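Local coordinates for germination protein (Bacillus megaterium, PDB 6O59) that forms the A subunit of a membrane-bound spore germinant receptor, here its N-terminal domain, and so probably takes part in sensing the signals that trigger spore germination, at residues Thr15-Lys20 / Asp96-Leu101; Ile27-Phe32 / Ala43-Glu48; Gly49-Gln54 / Gly108-Ile113; Gln57-Gln62 / Glu84-Met89; Gly90-Ala95 / Arg119-Ser124. One frame throughout, in Å; residues are numbered along the deposited sequence.

From the N terminus, helix 10-20 opens contact 1, which closes only at the start of helix 98-106. Nested inside that loop, contact 2 pairs the hairpin strands 27-34 and 40-47. Contact 3 then opens in the segment after the hairpin and closes at strand 110-114, crossing contact 1. Contact 4, between helices 54-62 and 78-86, is nested within both. Contact 5 pairs strands 91-95 and 120-124 and crosses contacts 1 and 3. Contacts 2, 3 and 5 all reach one antiparallel sheet, ordered 27-34, 40-47, 110-114, 120-124, 91-95; contact 1 joins two helices on one of its faces, contact 4 two helices on the other.

Contact 1 of 5, residues Thr15-Lys20 / Asp96-Leu101; sequences TLIKEK and DNWNDL
The indole of Trp98 receives three residues of helix 10-20. Leu16 meets its six-membered ring obliquely, CD1 lying 3.6 Å from Trp98 CZ2 while CB rests beside CH2. Ile17 comes in at the ring edge, close to the ring plane, with CG1 3.8 Å from Trp98 CZ3. Lys20 crosses one face: its CE stands 4.2 Å from the centroid of the five-membered ring of Trp98, a CH-pi contact. Beyond it, NZ lies 4.8 Å from the same centroid and 24° off the normal, which satisfies the geometry of a cation-pi interaction. The Lys20 chain runs extended until a bend at its last torsion (chi4 -68°) places the ammonium there. Ile17 CG1 also touches Leu101 CD2 at 4.2 Å, one helical turn after Trp98. On the other partner, Asn97 takes the N-cap position of helix 98-106, so Trp98 projects from the first turn, with CG anti to its carbonyl carbon (chi1 -72°). The N-terminal segment flanks it: Trp98 bonds through its backbone to Ser4 and touches Leu6. Contact between the two segments is thus mainly apolar, and the partly exposed Lys20 would add a modest electrostatic attraction to the buried indole.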
# COMPACT_ATOMS: atom_id res chain seq x y z
N THR A 15 -9.81 -11.83 -1.45
CA THR A 15 -10.86 -10.91 -1.90
C THR A 15 -11.16 -9.86 -0.83
O THR A 15 -11.27 -8.68 -1.16
CB THR A 15 -12.13 -11.65 -2.30
OG1 THR A 15 -12.39 -12.63 -1.30
CG2 THR A 15 -12.02 -12.32 -3.65
N LEU A 16 -11.21 -10.30 0.47
CA LEU A 16 -11.49 -9.46 1.64
C LEU A 16 -10.35 -8.47 1.92
O LEU A 16 -10.66 -7.35 2.32
CB LEU A 16 -11.80 -10.31 2.88
CG LEU A 16 -13.26 -10.86 2.97
CD1 LEU A 16 -13.35 -11.99 3.95
CD2 LEU A 16 -14.26 -9.79 3.34
N ILE A 17 -9.07 -8.85 1.70
CA ILE A 17 -7.94 -7.92 1.88
C ILE A 17 -8.09 -6.78 0.86
O ILE A 17 -8.14 -5.61 1.24
CB ILE A 17 -6.56 -8.63 1.75
CG1 ILE A 17 -6.31 -9.59 2.93
CG2 ILE A 17 -5.41 -7.59 1.61
CD1 ILE A 17 -5.25 -10.63 2.64
N LYS A 18 -8.24 -7.14 -0.43
CA LYS A 18 -8.44 -6.20 -1.53
C LYS A 18 -9.59 -5.22 -1.21
O LYS A 18 -9.47 -4.02 -1.44
CB LYS A 18 -8.73 -6.97 -2.84
CG LYS A 18 -7.56 -7.84 -3.33
CD LYS A 18 -7.79 -8.35 -4.74
CE LYS A 18 -7.13 -9.69 -5.01
NZ LYS A 18 -7.96 -10.84 -4.54
N GLU A 19 -10.68 -5.76 -0.64
CA GLU A 19 -11.88 -5.05 -0.23
C GLU A 19 -11.55 -4.02 0.87
O GLU A 19 -11.87 -2.83 0.74
CB GLU A 19 -12.87 -6.10 0.29
CG GLU A 19 -14.34 -5.79 0.16
CD GLU A 19 -15.19 -6.84 0.85
OE1 GLU A 19 -15.36 -7.95 0.29
OE2 GLU A 19 -15.68 -6.56 1.97
N LYS A 20 -10.88 -4.50 1.94
CA LYS A 20 -10.57 -3.75 3.14
C LYS A 20 -9.49 -2.70 2.95
O LYS A 20 -9.55 -1.64 3.59
CB LYS A 20 -10.20 -4.71 4.27
CG LYS A 20 -11.45 -5.41 4.81
CD LYS A 20 -11.17 -6.66 5.64
CE LYS A 20 -12.45 -7.28 6.16
NZ LYS A 20 -13.13 -6.44 7.18
N ASP A 96 -5.39 -14.41 13.71
CA ASP A 96 -6.60 -15.24 13.54
C ASP A 96 -7.91 -14.40 13.50
O ASP A 96 -9.01 -14.94 13.65
CB ASP A 96 -6.68 -16.33 14.64
CG ASP A 96 -6.96 -15.83 16.04
OD1 ASP A 96 -6.54 -14.68 16.36
OD2 ASP A 96 -7.59 -16.57 16.82
N ASN A 97 -7.77 -13.08 13.27
CA ASN A 97 -8.83 -12.08 13.14
C ASN A 97 -8.33 -10.95 12.24
O ASN A 97 -7.10 -10.80 12.08
CB ASN A 97 -9.32 -11.58 14.50
CG ASN A 97 -8.43 -10.59 15.18
OD1 ASN A 97 -7.40 -10.94 15.77
ND2 ASN A 97 -8.82 -9.33 15.13
N TRP A 98 -9.26 -10.20 11.61
CA TRP A 98 -8.93 -9.14 10.64
C TRP A 98 -8.14 -7.97 11.21
O TRP A 98 -7.21 -7.50 10.53
CB TRP A 98 -10.19 -8.63 9.92
CG TRP A 98 -10.70 -9.67 8.96
CD1 TRP A 98 -11.74 -10.52 9.16
CD2 TRP A 98 -10.03 -10.12 7.77
NE1 TRP A 98 -11.82 -11.42 8.13
CE2 TRP A 98 -10.78 -11.21 7.26
CE3 TRP A 98 -8.89 -9.70 7.07
CZ2 TRP A 98 -10.43 -11.87 6.08
CZ3 TRP A 98 -8.54 -10.36 5.90
CH2 TRP A 98 -9.31 -11.43 5.42
N ASN A 99 -8.46 -7.51 12.44
CA ASN A 99 -7.78 -6.38 13.08
C ASN A 99 -6.27 -6.62 13.17
O ASN A 99 -5.49 -5.79 12.69
CB ASN A 99 -8.38 -6.10 14.45
CG ASN A 99 -8.61 -4.63 14.70
OD1 ASN A 99 -7.67 -3.85 14.93
ND2 ASN A 99 -9.88 -4.23 14.66
N ASP A 100 -5.88 -7.79 13.75
CA ASP A 100 -4.49 -8.21 13.93
C ASP A 100 -3.76 -8.40 12.61
O ASP A 100 -2.61 -7.98 12.47
CB ASP A 100 -4.44 -9.51 14.75
CG ASP A 100 -4.76 -9.36 16.22
OD1 ASP A 100 -4.87 -8.20 16.69
OD2 ASP A 100 -4.89 -10.40 16.90
N LEU A 101 -4.44 -9.02 11.63
CA LEU A 101 -3.91 -9.25 10.29
C LEU A 101 -3.59 -7.92 9.63
O LEU A 101 -2.45 -7.69 9.22
CB LEU A 101 -4.92 -10.06 9.43
CG LEU A 101 -4.49 -10.40 8.00
CD1 LEU A 101 -4.93 -11.79 7.64
CD2 LEU A 101 -5.07 -9.43 6.99

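Contact 2 of 5, residues Ile27-Phe32 / Ala43-Glu48; sequences IVIRHF and AIVYIE
Four backbone hydrogen bonds set the antiparallel register of strands 27-34 and 40-47, whose segment axes run at 169°. Val28 and Tyr46 form one hydrogen-bonded pair, with Val28 N to Tyr46 O at 2.8 Å and Tyr46 N to Val28 O at 3.0 Å. Arg30 and Ile44 form the next, and the bond from Arg30 N to Ile44 O is the straightest of the four (171°). The non-hydrogen-bonded pair Ile29-Val45 falls between them, where Val45 CA donates a C-H to Val28 O at 3.2 Å.

Among the aromatic contacts, Val28 CB sits over one face of the Tyr46 ring, 3.9 Å from its centroid, as a CH-pi contact. Phe32 CE1 meets Ile44 CG1 at 3.7 Å. Purely aliphatic contacts occupy the opposite sheet face, where Ile27 CG1 lies alongside Ile47 CG1 at 3.8 Å and Ile29 CG1 alongside Val45 CG2.

The Arg30 chain bends at chi2, so that Tyr46 OH lies over one face of its guanidinium, with NH2 3.0 Å from that oxygen but at an angle too poor for a hydrogen bond. Arg30 NE bonds instead to Gln57 of helix 54-62. That helix packs on the face carrying Ile44 and Tyr46 and also touches the Phe32 ring; helix 10-20 packs on the face of Ile29 and Val45, and strand 110-114 continues the sheet beyond 43-47.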
# COMPACT_ATOMS: atom_id res chain seq x y z
N ILE A 27 -0.15 -2.80 -2.53
CA ILE A 27 -0.32 -4.05 -1.81
C ILE A 27 -0.09 -5.20 -2.81
O ILE A 27 -0.83 -5.35 -3.79
CB ILE A 27 -1.67 -4.09 -1.09
CG1 ILE A 27 -1.61 -3.11 0.11
CG2 ILE A 27 -1.99 -5.52 -0.61
CD1 ILE A 27 -2.81 -2.59 0.50
N VAL A 28 0.99 -5.96 -2.58
CA VAL A 28 1.44 -7.06 -3.44
C VAL A 28 0.95 -8.42 -2.92
O VAL A 28 1.11 -8.74 -1.74
CB VAL A 28 2.99 -7.08 -3.61
CG1 VAL A 28 3.43 -8.16 -4.57
CG2 VAL A 28 3.50 -5.73 -4.07
N ILE A 29 0.37 -9.22 -3.84
CA ILE A 29 -0.10 -10.58 -3.64
C ILE A 29 0.72 -11.49 -4.57
O ILE A 29 0.62 -11.38 -5.79
CB ILE A 29 -1.63 -10.74 -3.86
CG1 ILE A 29 -2.42 -9.90 -2.83
CG2 ILE A 29 -2.04 -12.24 -3.80
CD1 ILE A 29 -3.91 -9.74 -3.05
N ARG A 30 1.56 -12.35 -3.99
CA ARG A 30 2.35 -13.31 -4.75
C ARG A 30 1.76 -14.70 -4.56
O ARG A 30 1.80 -15.25 -3.46
CB ARG A 30 3.84 -13.29 -4.33
CG ARG A 30 4.55 -11.97 -4.54
CD ARG A 30 5.29 -11.95 -5.84
NE ARG A 30 6.43 -11.04 -5.78
CZ ARG A 30 6.47 -9.85 -6.35
NH1 ARG A 30 5.43 -9.40 -7.05
NH2 ARG A 30 7.56 -9.09 -6.24
N HIS A 31 1.13 -15.23 -5.61
CA HIS A 31 0.58 -16.58 -5.53
C HIS A 31 1.68 -17.60 -5.74
O HIS A 31 2.56 -17.40 -6.57
CB HIS A 31 -0.51 -16.80 -6.57
CG HIS A 31 -1.75 -16.02 -6.32
ND1 HIS A 31 -1.97 -14.81 -6.94
CD2 HIS A 31 -2.80 -16.31 -5.53
CE1 HIS A 31 -3.14 -14.39 -6.51
NE2 HIS A 31 -3.68 -15.26 -5.65
N PHE A 32 1.61 -18.69 -4.98
CA PHE A 32 2.52 -19.81 -5.13
C PHE A 32 1.82 -21.10 -4.66
O PHE A 32 0.67 -21.07 -4.19
CB PHE A 32 3.87 -19.57 -4.42
CG PHE A 32 3.88 -19.62 -2.92
CD1 PHE A 32 3.50 -18.52 -2.17
CD2 PHE A 32 4.32 -20.76 -2.25
CE1 PHE A 32 3.53 -18.56 -0.78
CE2 PHE A 32 4.36 -20.80 -0.86
CZ PHE A 32 3.97 -19.70 -0.13
N ALA A 43 -0.24 -17.87 -0.55
CA ALA A 43 0.05 -16.51 -1.02
C ALA A 43 0.88 -15.71 -0.02
O ALA A 43 0.72 -15.89 1.20
CB ALA A 43 -1.25 -15.75 -1.31
N ILE A 44 1.76 -14.83 -0.56
CA ILE A 44 2.53 -13.84 0.21
C ILE A 44 1.85 -12.49 -0.02
O ILE A 44 1.66 -12.09 -1.18
CB ILE A 44 4.05 -13.74 -0.09
CG1 ILE A 44 4.65 -15.09 -0.55
CG2 ILE A 44 4.80 -13.15 1.12
CD1 ILE A 44 6.11 -15.03 -1.05
N VAL A 45 1.46 -11.82 1.06
CA VAL A 45 0.82 -10.51 0.97
C VAL A 45 1.69 -9.52 1.74
O VAL A 45 1.93 -9.73 2.94
CB VAL A 45 -0.66 -10.48 1.46
CG1 VAL A 45 -1.29 -9.11 1.22
CG2 VAL A 45 -1.50 -11.56 0.78
N TYR A 46 2.13 -8.44 1.07
CA TYR A 46 2.96 -7.41 1.69
C TYR A 46 2.78 -6.04 1.01
O TYR A 46 2.43 -5.99 -0.17
CB TYR A 46 4.45 -7.83 1.68
CG TYR A 46 5.07 -7.96 0.31
CD1 TYR A 46 4.94 -9.14 -0.43
CD2 TYR A 46 5.81 -6.92 -0.24
CE1 TYR A 46 5.50 -9.25 -1.70
CE2 TYR A 46 6.37 -7.02 -1.51
CZ TYR A 46 6.22 -8.19 -2.24
OH TYR A 46 6.80 -8.30 -3.48
N ILE A 47 3.08 -4.94 1.74
CA ILE A 47 3.06 -3.57 1.20
C ILE A 47 4.47 -3.27 0.66
O ILE A 47 5.46 -3.31 1.41
CB ILE A 47 2.58 -2.46 2.21
CG1 ILE A 47 1.16 -2.71 2.73
CG2 ILE A 47 2.66 -1.07 1.59
CD1 ILE A 47 0.85 -1.87 3.85
N GLU A 48 4.53 -2.93 -0.63
CA GLU A 48 5.71 -2.56 -1.39
C GLU A 48 6.51 -1.43 -0.72
O GLU A 48 5.93 -0.41 -0.29
CB GLU A 48 5.24 -2.09 -2.78
CG GLU A 48 5.83 -2.81 -3.98
CD GLU A 48 5.11 -2.51 -5.29
OE1 GLU A 48 4.58 -1.38 -5.45
OE2 GLU A 48 5.07 -3.41 -6.17

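Contact 3 of 5, residues Gly49-Gln54 / Gly108-Ile113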
# COMPACT_ATOMS: atom_id res chain seq x y z
N GLY A 49 7.82 -1.63 -0.63
CA GLY A 49 8.78 -0.65 -0.16
C GLY A 49 8.91 -0.38 1.32
O GLY A 49 9.75 0.44 1.70
N ILE A 50 8.11 -1.04 2.17
CA ILE A 50 8.20 -0.83 3.62
C ILE A 50 8.61 -2.16 4.28
O ILE A 50 8.36 -2.38 5.47
CB ILE A 50 6.91 -0.21 4.25
CG1 ILE A 50 5.67 -1.10 4.04
CG2 ILE A 50 6.69 1.21 3.74
CD1 ILE A 50 4.68 -0.96 5.08
N VAL A 51 9.27 -3.03 3.51
CA VAL A 51 9.69 -4.35 3.96
C VAL A 51 10.89 -4.90 3.13
O VAL A 51 10.99 -4.62 1.92
CB VAL A 51 8.46 -5.32 3.93
CG1 VAL A 51 7.95 -5.60 2.51
CG2 VAL A 51 8.71 -6.61 4.71
N ASP A 52 11.77 -5.65 3.81
CA ASP A 52 12.92 -6.36 3.26
C ASP A 52 12.51 -7.83 3.19
O ASP A 52 12.65 -8.56 4.16
CB ASP A 52 14.18 -6.12 4.12
CG ASP A 52 14.65 -4.68 4.23
OD1 ASP A 52 13.81 -3.76 4.10
OD2 ASP A 52 15.86 -4.47 4.45
N ASN A 53 11.90 -8.22 2.06
CA ASN A 53 11.32 -9.54 1.85
C ASN A 53 12.09 -10.56 1.05
O ASN A 53 11.68 -11.73 1.09
CB ASN A 53 10.06 -9.28 1.03
CG ASN A 53 8.88 -9.38 1.87
OD1 ASN A 53 7.75 -9.42 1.40
ND2 ASN A 53 9.14 -9.47 3.15
N GLN A 54 13.07 -10.15 0.23
CA GLN A 54 13.68 -11.06 -0.73
C GLN A 54 13.95 -12.45 -0.16
O GLN A 54 13.30 -13.37 -0.63
CB GLN A 54 14.92 -10.47 -1.38
CG GLN A 54 14.98 -10.79 -2.88
CD GLN A 54 13.67 -10.73 -3.66
OE1 GLN A 54 13.09 -11.76 -4.03
NE2 GLN A 54 13.19 -9.53 -3.96
N GLY A 108 4.36 -3.10 7.90
CA GLY A 108 5.46 -3.65 7.12
C GLY A 108 5.77 -5.11 7.30
O GLY A 108 6.89 -5.53 7.00
N ASP A 109 4.81 -5.93 7.79
CA ASP A 109 5.06 -7.37 7.92
C ASP A 109 4.69 -8.07 6.63
O ASP A 109 4.01 -7.48 5.78
CB ASP A 109 4.27 -7.99 9.09
CG ASP A 109 4.78 -7.74 10.49
OD1 ASP A 109 5.83 -7.07 10.64
OD2 ASP A 109 4.15 -8.22 11.45
N SER A 110 5.12 -9.31 6.46
CA SER A 110 4.70 -10.11 5.31
C SER A 110 3.75 -11.17 5.81
O SER A 110 4.00 -11.81 6.85
CB SER A 110 5.89 -10.73 4.59
OG SER A 110 6.77 -9.70 4.20
N LEU A 111 2.61 -11.30 5.14
CA LEU A 111 1.62 -12.28 5.51
C LEU A 111 1.79 -13.52 4.67
O LEU A 111 2.10 -13.43 3.48
CB LEU A 111 0.17 -11.75 5.35
CG LEU A 111 -0.20 -10.39 5.96
CD1 LEU A 111 -1.61 -10.03 5.62
CD2 LEU A 111 -0.00 -10.35 7.45
N LEU A 112 1.62 -14.68 5.30
CA LEU A 112 1.63 -15.95 4.60
C LEU A 112 0.25 -16.60 4.82
O LEU A 112 -0.13 -16.90 5.95
CB LEU A 112 2.80 -16.86 5.02
CG LEU A 112 2.73 -18.30 4.47
CD1 LEU A 112 2.93 -18.34 2.98
CD2 LEU A 112 3.70 -19.20 5.17
N ILE A 113 -0.51 -16.73 3.73
CA ILE A 113 -1.87 -17.28 3.76
C ILE A 113 -1.88 -18.61 2.98
O ILE A 113 -1.37 -18.67 1.86
CB ILE A 113 -2.89 -16.24 3.22
CG1 ILE A 113 -2.62 -14.82 3.82
CG2 ILE A 113 -4.35 -16.71 3.44
CD1 ILE A 113 -3.62 -13.73 3.53
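Val51 presents its side chain to the turn that leads from helix 98-106 into strand 110-114. Its CB is 3.5 Å from the carbonyl oxygen of Gly108. From there CG2, anti to the backbone N of Val51, continues past the same carbonyl and reaches Ser110 OG at 3.7 Å. The other branch, CG1, occupies the crowded position between backbone N and carbonyl carbon (chi1 66°) and touches the Tyr46 side chain.

One residue before, Ile50 reaches Gly108 with its tip, CD1 touching Gly108 CA at 3.5 Å. Gly108 has a positive phi (81°) and is the C-prime residue of a Schellman motif, in which Asp109 N returns to Ser104 O and Gly108 N to Leu105 O. Ile50 and Val51 therefore close over the capped end of a helix.

Two residues beyond Val51, Asn53 supplies the polar link: its ND2 donates to Ser110 OG at 2.6 Å, with an N-H...O angle of 152°. The hydroxyl oxygen lies in the amide plane of Asn53, as expected for a donor used through its own N-H direction. Both residues are buried, so the bond satisfies polar atoms in the interior.

Tyr46 of strand 40-47 touches Val51, Asn53 and Ser110 alike. Strand 110-114 itself runs between strands 40-47 and 120-124, and Leu111 faces helix 98-106.

Contact 4 of 5, residues Gln57-Gln62 / Glu84-Met89; sequences QDYLLQ and EDIVTM
Helix 54-62 meets the C-terminal end of helix 78-86 chiefly through Tyr59, which leaves its helix with CG anti to the backbone N (chi1 166°). Its hydroxyl donates to Asp85 OD2 at 2.8 Å, using the anti lone pair of the carboxylate. OD2 stands at the ring edge, near the ring plane, whereas the carboxylate plane itself is turned 85° from the ring. Over one face lies the methyl of Met89, with CE 3.6 Å from Tyr59 CG; together with SD, which is oblique to the ring, this makes a Met-aromatic contact. The helices lie on the same face of the five-stranded antiparallel sheet: Leu60 also packs on Ile44 and Phe32, and Ile86 on Val92. Between the helices, Leu60 CD2 meets Ile86 CD1 at 4.2 Å. Asp85 O accepts from both Thr88 N and Thr88 OG1, the latter at 2.7 Å, a double grip consistent with a well-defined backbone between Asp85 and Met89.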
# COMPACT_ATOMS: atom_id res chain seq x y z
N GLN A 57 10.64 -14.34 0.34
CA GLN A 57 10.06 -14.60 -0.98
C GLN A 57 10.86 -15.67 -1.71
O GLN A 57 10.26 -16.58 -2.29
CB GLN A 57 10.02 -13.32 -1.81
CG GLN A 57 8.99 -12.32 -1.31
CD GLN A 57 8.74 -11.26 -2.33
OE1 GLN A 57 8.18 -11.52 -3.40
NE2 GLN A 57 9.16 -10.04 -2.04
N ASP A 58 12.20 -15.61 -1.64
CA ASP A 58 13.11 -16.58 -2.23
C ASP A 58 12.81 -17.97 -1.70
O ASP A 58 12.64 -18.90 -2.50
CB ASP A 58 14.58 -16.21 -1.90
CG ASP A 58 15.17 -15.05 -2.68
OD1 ASP A 58 14.42 -14.42 -3.46
OD2 ASP A 58 16.38 -14.78 -2.52
N TYR A 59 12.70 -18.10 -0.36
CA TYR A 59 12.43 -19.37 0.30
C TYR A 59 11.10 -19.94 -0.19
O TYR A 59 11.06 -21.07 -0.68
CB TYR A 59 12.43 -19.19 1.84
CG TYR A 59 11.83 -20.36 2.59
CD1 TYR A 59 10.48 -20.36 2.95
CD2 TYR A 59 12.60 -21.47 2.94
CE1 TYR A 59 9.90 -21.46 3.59
CE2 TYR A 59 12.04 -22.55 3.61
CZ TYR A 59 10.69 -22.54 3.94
OH TYR A 59 10.13 -23.61 4.60
N LEU A 60 10.02 -19.14 -0.08
CA LEU A 60 8.67 -19.51 -0.41
C LEU A 60 8.45 -19.77 -1.89
O LEU A 60 8.00 -20.86 -2.25
CB LEU A 60 7.70 -18.43 0.07
CG LEU A 60 7.52 -18.32 1.59
CD1 LEU A 60 6.71 -17.09 1.97
CD2 LEU A 60 6.90 -19.61 2.19
N LEU A 61 8.79 -18.79 -2.75
CA LEU A 61 8.55 -18.84 -4.19
C LEU A 61 9.54 -19.73 -4.95
O LEU A 61 9.25 -20.08 -6.10
CB LEU A 61 8.52 -17.44 -4.79
CG LEU A 61 7.53 -16.45 -4.16
CD1 LEU A 61 7.66 -15.08 -4.76
CD2 LEU A 61 6.11 -16.93 -4.27
N GLN A 62 10.66 -20.14 -4.34
CA GLN A 62 11.57 -21.07 -5.02
C GLN A 62 11.48 -22.43 -4.37
O GLN A 62 12.11 -23.37 -4.84
CB GLN A 62 13.03 -20.58 -5.03
CG GLN A 62 13.30 -19.32 -5.83
CD GLN A 62 14.60 -18.64 -5.46
OE1 GLN A 62 14.69 -17.41 -5.47
NE2 GLN A 62 15.65 -19.41 -5.14
N GLU A 84 8.76 -23.02 11.04
CA GLU A 84 10.01 -23.52 11.64
C GLU A 84 11.26 -23.04 10.90
O GLU A 84 12.32 -22.93 11.52
CB GLU A 84 10.01 -25.05 11.68
CG GLU A 84 9.17 -25.63 12.80
CD GLU A 84 9.12 -27.14 12.87
OE1 GLU A 84 9.78 -27.81 12.03
OE2 GLU A 84 8.42 -27.66 13.77
N ASP A 85 11.13 -22.74 9.59
CA ASP A 85 12.20 -22.20 8.74
C ASP A 85 12.17 -20.69 8.72
O ASP A 85 13.23 -20.08 8.76
CB ASP A 85 12.10 -22.73 7.30
CG ASP A 85 12.57 -24.17 7.13
OD1 ASP A 85 13.27 -24.68 8.04
OD2 ASP A 85 12.23 -24.78 6.10
N ILE A 86 10.97 -20.10 8.67
CA ILE A 86 10.77 -18.64 8.60
C ILE A 86 11.26 -17.94 9.90
O ILE A 86 11.75 -16.80 9.82
CB ILE A 86 9.30 -18.29 8.21
CG1 ILE A 86 9.02 -18.77 6.75
CG2 ILE A 86 9.01 -16.79 8.37
CD1 ILE A 86 7.84 -18.14 5.97
N VAL A 87 11.19 -18.61 11.07
CA VAL A 87 11.66 -18.03 12.35
C VAL A 87 13.17 -17.68 12.27
O VAL A 87 13.60 -16.76 12.97
CB VAL A 87 11.34 -18.90 13.59
CG1 VAL A 87 9.84 -19.00 13.82
CG2 VAL A 87 11.98 -20.27 13.51
N THR A 88 13.94 -18.37 11.41
CA THR A 88 15.38 -18.12 11.20
C THR A 88 15.60 -16.88 10.32
O THR A 88 16.73 -16.39 10.21
CB THR A 88 16.09 -19.33 10.53
OG1 THR A 88 15.80 -19.38 9.13
CG2 THR A 88 15.77 -20.63 11.18
N MET A 89 14.53 -16.41 9.67
CA MET A 89 14.58 -15.33 8.71
C MET A 89 13.91 -14.04 9.16
O MET A 89 14.09 -13.02 8.50
CB MET A 89 13.91 -15.79 7.41
CG MET A 89 14.63 -16.97 6.79
SD MET A 89 13.98 -17.39 5.18
CE MET A 89 13.10 -18.82 5.59

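Contact 5 of 5, residues Gly90-Ala95 / Arg119-Ser124; sequences GNVSFA and RVLSVS
Six backbone hydrogen bonds join strands 91-95 and 120-124, and their geometry is best at the buried end. There Ala95 and Val120 form a hydrogen-bonded pair, Val120 N donating to Ala95 O at 2.7 Å and 177°, close to the carbonyl axis. Ser93 N meets Ser122 O at 2.8 Å in the carbonyl plane, but the return donor, Ser122 N, stands above the plane of the Ser93 carbonyl. By the Asn91-Ser124 pair the bonds are more bent, 150° for Asn91 N to Ser124 O, and here too the reverse donor, Ser124 N, sits above the carbonyl plane of Asn91.

The side chains divide by sheet face instead. On one face, Leu121 lies among its cross-strand neighbours: Val92 CG1 is 4.0 Å from Leu121 CG, and Phe94 CE1 is 3.8 Å from Leu121 CB, the Phe94 ring meeting it obliquely. Val123 directs CG2 to Gly90 CA at 3.7 Å. Helix 78-86 packs on this face through Ile86, which touches Val92 and Val123, although Phe94 remains largely exposed.

On the other face, Ala95 and Val120 are buried near helix 98-106, whereas Asn91 and Ser93 face solvent. Ser93 OG approaches Ser122 CB at 3.6 Å. Chemically, then, six backbone bonds hold the outermost strand, Ile86 and, on Val120, Leu101 give apolar cover, and Ser104 serves the buried Ser122 hydroxyl through a hydrogen bond.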
# COMPACT_ATOMS: atom_id res chain seq x y z
N GLY A 90 13.15 -14.10 10.25
CA GLY A 90 12.42 -12.96 10.81
C GLY A 90 11.57 -13.37 11.99
O GLY A 90 11.40 -14.57 12.27
N ASN A 91 11.03 -12.37 12.71
CA ASN A 91 10.22 -12.57 13.90
C ASN A 91 8.78 -12.90 13.51
O ASN A 91 8.07 -12.07 12.92
CB ASN A 91 10.31 -11.35 14.80
CG ASN A 91 11.73 -11.13 15.26
OD1 ASN A 91 12.54 -12.08 15.32
ND2 ASN A 91 12.07 -9.89 15.58
N VAL A 92 8.40 -14.16 13.81
CA VAL A 92 7.13 -14.74 13.40
C VAL A 92 6.06 -14.60 14.47
O VAL A 92 6.28 -14.86 15.65
CB VAL A 92 7.32 -16.21 12.96
CG1 VAL A 92 6.01 -17.01 12.97
CG2 VAL A 92 7.99 -16.27 11.60
N SER A 93 4.88 -14.20 14.02
CA SER A 93 3.69 -14.09 14.85
C SER A 93 2.52 -14.71 14.06
O SER A 93 2.70 -15.07 12.89
CB SER A 93 3.45 -12.63 15.25
OG SER A 93 2.38 -12.07 14.52
N PHE A 94 1.36 -14.89 14.69
CA PHE A 94 0.20 -15.46 13.99
C PHE A 94 -1.03 -14.61 14.23
O PHE A 94 -1.24 -14.13 15.35
CB PHE A 94 -0.04 -16.90 14.43
CG PHE A 94 0.97 -17.89 13.91
CD1 PHE A 94 0.82 -18.47 12.65
CD2 PHE A 94 2.06 -18.28 14.69
CE1 PHE A 94 1.75 -19.40 12.18
CE2 PHE A 94 2.99 -19.21 14.21
CZ PHE A 94 2.83 -19.77 12.96
N ALA A 95 -1.84 -14.38 13.18
CA ALA A 95 -3.08 -13.60 13.24
C ALA A 95 -4.28 -14.51 12.93
O ALA A 95 -4.20 -15.31 12.00
CB ALA A 95 -3.02 -12.43 12.26
N ARG A 119 -5.60 -19.36 9.70
CA ARG A 119 -4.68 -18.65 10.62
C ARG A 119 -3.63 -18.05 9.69
O ARG A 119 -3.23 -18.74 8.74
CB ARG A 119 -4.12 -19.53 11.74
CG ARG A 119 -5.10 -20.04 12.80
CD ARG A 119 -4.69 -20.89 13.99
NE ARG A 119 -5.80 -21.33 14.84
CZ ARG A 119 -5.70 -22.16 15.88
NH1 ARG A 119 -4.53 -22.68 16.21
NH2 ARG A 119 -6.78 -22.49 16.58
N VAL A 120 -3.26 -16.79 9.90
CA VAL A 120 -2.28 -16.16 8.97
C VAL A 120 -0.97 -15.98 9.70
O VAL A 120 -1.00 -15.60 10.87
CB VAL A 120 -2.84 -14.84 8.41
CG1 VAL A 120 -1.77 -13.99 7.78
CG2 VAL A 120 -3.95 -15.10 7.43
N LEU A 121 0.14 -16.28 9.03
CA LEU A 121 1.47 -16.11 9.64
C LEU A 121 2.04 -14.75 9.24
O LEU A 121 2.00 -14.42 8.07
CB LEU A 121 2.38 -17.23 9.15
CG LEU A 121 3.84 -17.14 9.59
CD1 LEU A 121 4.54 -18.46 9.39
CD2 LEU A 121 4.55 -16.04 8.83
N SER A 122 2.49 -13.99 10.24
CA SER A 122 3.17 -12.69 10.05
C SER A 122 4.67 -12.78 10.34
O SER A 122 5.07 -13.33 11.36
CB SER A 122 2.55 -11.63 10.96
OG SER A 122 1.21 -11.30 10.64
N VAL A 123 5.48 -12.19 9.47
CA VAL A 123 6.93 -12.18 9.70
C VAL A 123 7.44 -10.74 9.56
O VAL A 123 7.05 -10.02 8.65
CB VAL A 123 7.70 -13.21 8.81
CG1 VAL A 123 7.36 -13.09 7.33
CG2 VAL A 123 9.20 -13.15 9.06
N SER A 124 8.30 -10.32 10.52
CA SER A 124 8.91 -9.00 10.56
C SER A 124 10.42 -9.06 10.28
O SER A 124 11.10 -9.91 10.85
CB SER A 124 8.66 -8.37 11.92
OG SER A 124 9.17 -7.04 11.95